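Local atomic coordinates of 4-hydroxybutyrate coenzyme A transferase (Shewanella oneidensis, PDB entry 2OAS), a protein that probably transfers coenzyme A between acyl-CoA thioesters and carboxylic acids such as acetate and 4-hydroxybutyrate. Residues D112-Q117 / G144-H149. Residues are numbered along the deposited sequence; the frame is centred on the assembly and turned at random.
Sequences DTAIIQ and GKIIAH
Five backbone hydrogen bonds join segments 112-117 and 144-149 in parallel. A114 donates to K145 O and accepts from I147 N; I116, two residues on, repeats the pattern, donating to I147 O and accepting from H149 N. The bond from I147 N to A114 O is the straightest, 3.0 Å long with 167° at the hydrogen. At the entry K145 N reaches D112 O at 2.9 Å, but from above the carbonyl plane and bent to 137°. Between these bonds lie CA-H...O contacts, the shortest from T113 CA to K145 O at 3.1 Å.

On one face, I116 touches two apolar neighbours. Its CG1 sits in the crowded position between backbone N and carbonyl carbon, packing alongside A148 CB, and I116 CD1 reaches obliquely back to I146 CG2 at 3.6 Å.

The other face carries T113, I115, Q117, K145, I147 and H149. K145 runs beside T113 and bends at its last torsion, setting NZ against T113 CG2; the ammonium is salt-bridged to E20. I115 CD1 touches I147 CB at 4.1 Å. Farther along, Q117 CG is 3.4 Å from H149 CD2, with amide and ring planes 30° apart. Q117 NE2 donates to A29 O and OE1 accepts from N151 ND2, fixing the amide's rotation.

Helix 136-142 packs on I116 and I146, and L34 of helix 32-41 on I115 and I147. The former lies in the connection between these neighbouring parallel strands, making a beta-alpha-beta crossover in the Rossmann-like parallel sheet of the N-terminal half, away from the CoA pocket.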
ATOM      1  N   ASP A 112      14.550  -9.619  24.122  1.00 36.58           N
ATOM      2  CA  ASP A 112      15.499  -9.922  25.193  1.00 36.56           C
ATOM      3  C   ASP A 112      16.751 -10.599  24.665  1.00 34.89           C
ATOM      4  O   ASP A 112      17.847 -10.347  25.145  1.00 35.28           O
ATOM      5  CB  ASP A 112      14.846 -10.788  26.274  1.00 37.27           C
ATOM      6  CG  ASP A 112      13.676 -10.083  26.974  1.00 38.49           C
ATOM      7  OD1 ASP A 112      13.830  -8.914  27.381  1.00 36.94           O
ATOM      8  OD2 ASP A 112      12.595 -10.714  27.122  1.00 39.04           O
ATOM      9  N   THR A 113      16.591 -11.464  23.678  1.00 33.66           N
ATOM     10  CA  THR A 113      17.752 -12.130  23.110  1.00 33.24           C
ATOM     11  C   THR A 113      17.522 -12.560  21.669  1.00 33.13           C
ATOM     12  O   THR A 113      16.431 -13.001  21.295  1.00 31.77           O
ATOM     13  CB  THR A 113      18.187 -13.368  23.962  1.00 34.95           C
ATOM     14  OG1 THR A 113      18.141 -14.541  23.162  1.00 35.41           O
ATOM     15  CG2 THR A 113      17.304 -13.540  25.174  1.00 32.68           C
ATOM     16  N   ALA A 114      18.566 -12.426  20.859  1.00 32.66           N
ATOM     17  CA  ALA A 114      18.507 -12.800  19.449  1.00 32.46           C
ATOM     18  C   ALA A 114      19.390 -14.007  19.174  1.00 32.29           C
ATOM     19  O   ALA A 114      20.579 -14.001  19.500  1.00 33.24           O
ATOM     20  CB  ALA A 114      18.955 -11.641  18.584  1.00 32.30           C
ATOM     21  N   ILE A 115      18.810 -15.040  18.576  1.00 29.98           N
ATOM     22  CA  ILE A 115      19.565 -16.230  18.239  1.00 28.95           C
ATOM     23  C   ILE A 115      20.007 -16.058  16.795  1.00 28.09           C
ATOM     24  O   ILE A 115      19.176 -15.866  15.901  1.00 26.46           O
ATOM     25  CB  ILE A 115      18.703 -17.509  18.304  1.00 30.81           C
ATOM     26  CG1 ILE A 115      17.850 -17.522  19.578  1.00 32.98           C
ATOM     27  CG2 ILE A 115      19.614 -18.725  18.231  1.00 29.97           C
ATOM     28  CD1 ILE A 115      18.641 -17.431  20.859  1.00 36.07           C
ATOM     29  N   ILE A 116      21.308 -16.138  16.550  1.00 26.86           N
ATOM     30  CA  ILE A 116      21.771 -15.953  15.189  1.00 26.18           C
ATOM     31  C   ILE A 116      22.868 -16.914  14.769  1.00 25.52           C
ATOM     32  O   ILE A 116      23.499 -17.551  15.599  1.00 26.07           O
ATOM     33  CB  ILE A 116      22.265 -14.507  14.987  1.00 25.44           C
ATOM     34  CG1 ILE A 116      23.477 -14.235  15.870  1.00 24.99           C
ATOM     35  CG2 ILE A 116      21.182 -13.539  15.379  1.00 22.92           C
ATOM     36  CD1 ILE A 116      24.029 -12.841  15.704  1.00 26.74           C
ATOM     37  N   GLN A 117      23.076 -17.018  13.464  1.00 26.51           N
ATOM     38  CA  GLN A 117      24.103 -17.880  12.901  1.00 26.62           C
ATOM     39  C   GLN A 117      25.051 -17.006  12.077  1.00 28.66           C
ATOM     40  O   GLN A 117      24.617 -16.365  11.112  1.00 28.69           O
ATOM     41  CB  GLN A 117      23.479 -18.919  11.988  1.00 26.28           C
ATOM     42  CG  GLN A 117      24.480 -19.951  11.521  1.00 28.02           C
ATOM     43  CD  GLN A 117      23.860 -21.036  10.695  1.00 28.18           C
ATOM     44  OE1 GLN A 117      24.507 -22.020  10.361  1.00 29.86           O
ATOM     45  NE2 GLN A 117      22.585 -20.868  10.361  1.00 30.02           N
ATOM     46  N   GLY A 144      18.554  -7.486  24.056  1.00 36.35           N
ATOM     47  CA  GLY A 144      19.198  -7.388  25.354  1.00 36.06           C
ATOM     48  C   GLY A 144      20.530  -8.130  25.352  1.00 36.81           C
ATOM     49  O   GLY A 144      21.531  -7.629  25.865  1.00 37.13           O
ATOM     50  N   LYS A 145      20.541  -9.335  24.781  1.00 35.86           N
ATOM     51  CA  LYS A 145      21.753 -10.139  24.679  1.00 34.95           C
ATOM     52  C   LYS A 145      21.714 -10.938  23.377  1.00 33.80           C
ATOM     53  O   LYS A 145      20.640 -11.168  22.830  1.00 34.77           O
ATOM     54  CB  LYS A 145      21.886 -11.090  25.866  1.00 36.30           C
ATOM     55  CG  LYS A 145      20.777 -12.125  25.997  1.00 35.13           C
ATOM     56  CD  LYS A 145      21.121 -13.098  27.124  1.00 37.57           C
ATOM     57  CE  LYS A 145      20.029 -14.124  27.352  1.00 37.32           C
ATOM     58  NZ  LYS A 145      18.797 -13.511  27.907  1.00 39.29           N
ATOM     59  N   ILE A 146      22.874 -11.349  22.872  1.00 32.18           N
ATOM     60  CA  ILE A 146      22.906 -12.121  21.633  1.00 31.38           C
ATOM     61  C   ILE A 146      23.598 -13.474  21.806  1.00 29.94           C
ATOM     62  O   ILE A 146      24.647 -13.564  22.430  1.00 28.40           O
ATOM     63  CB  ILE A 146      23.616 -11.338  20.502  1.00 31.70           C
ATOM     64  CG1 ILE A 146      22.827 -10.068  20.174  1.00 29.42           C
ATOM     65  CG2 ILE A 146      23.728 -12.195  19.257  1.00 31.00           C
ATOM     66  CD1 ILE A 146      23.582  -9.101  19.296  1.00 27.94           C
ATOM     67  N   ILE A 147      22.980 -14.523  21.269  1.00 28.86           N
ATOM     68  CA  ILE A 147      23.529 -15.874  21.331  1.00 28.06           C
ATOM     69  C   ILE A 147      23.796 -16.275  19.878  1.00 29.14           C
ATOM     70  O   ILE A 147      22.875 -16.488  19.101  1.00 30.42           O
ATOM     71  CB  ILE A 147      22.537 -16.830  22.000  1.00 28.88           C
ATOM     72  CG1 ILE A 147      22.411 -16.451  23.481  1.00 29.41           C
ATOM     73  CG2 ILE A 147      22.999 -18.286  21.850  1.00 27.66           C
ATOM     74  CD1 ILE A 147      21.347 -17.234  24.220  1.00 31.51           C
ATOM     75  N   ALA A 148      25.068 -16.357  19.523  1.00 28.40           N
ATOM     76  CA  ALA A 148      25.479 -16.660  18.171  1.00 30.02           C
ATOM     77  C   ALA A 148      26.046 -18.046  17.955  1.00 29.45           C
ATOM     78  O   ALA A 148      26.741 -18.606  18.800  1.00 29.75           O
ATOM     79  CB  ALA A 148      26.518 -15.625  17.702  1.00 29.08           C
ATOM     80  N   HIS A 149      25.763 -18.586  16.789  1.00 28.17           N
ATOM     81  CA  HIS A 149      26.263 -19.881  16.458  1.00 28.63           C
ATOM     82  C   HIS A 149      27.264 -19.651  15.345  1.00 27.07           C
ATOM     83  O   HIS A 149      26.904 -19.189  14.267  1.00 27.25           O
ATOM     84  CB  HIS A 149      25.104 -20.778  16.017  1.00 27.61           C
ATOM     85  CG  HIS A 149      25.517 -21.880  15.107  1.00 28.99           C
ATOM     86  ND1 HIS A 149      26.610 -22.677  15.361  1.00 28.99           N
ATOM     87  CD2 HIS A 149      25.017 -22.285  13.916  1.00 30.37           C
ATOM     88  CE1 HIS A 149      26.773 -23.526  14.360  1.00 29.82           C
ATOM     89  NE2 HIS A 149      25.818 -23.309  13.470  1.00 30.46           N
TER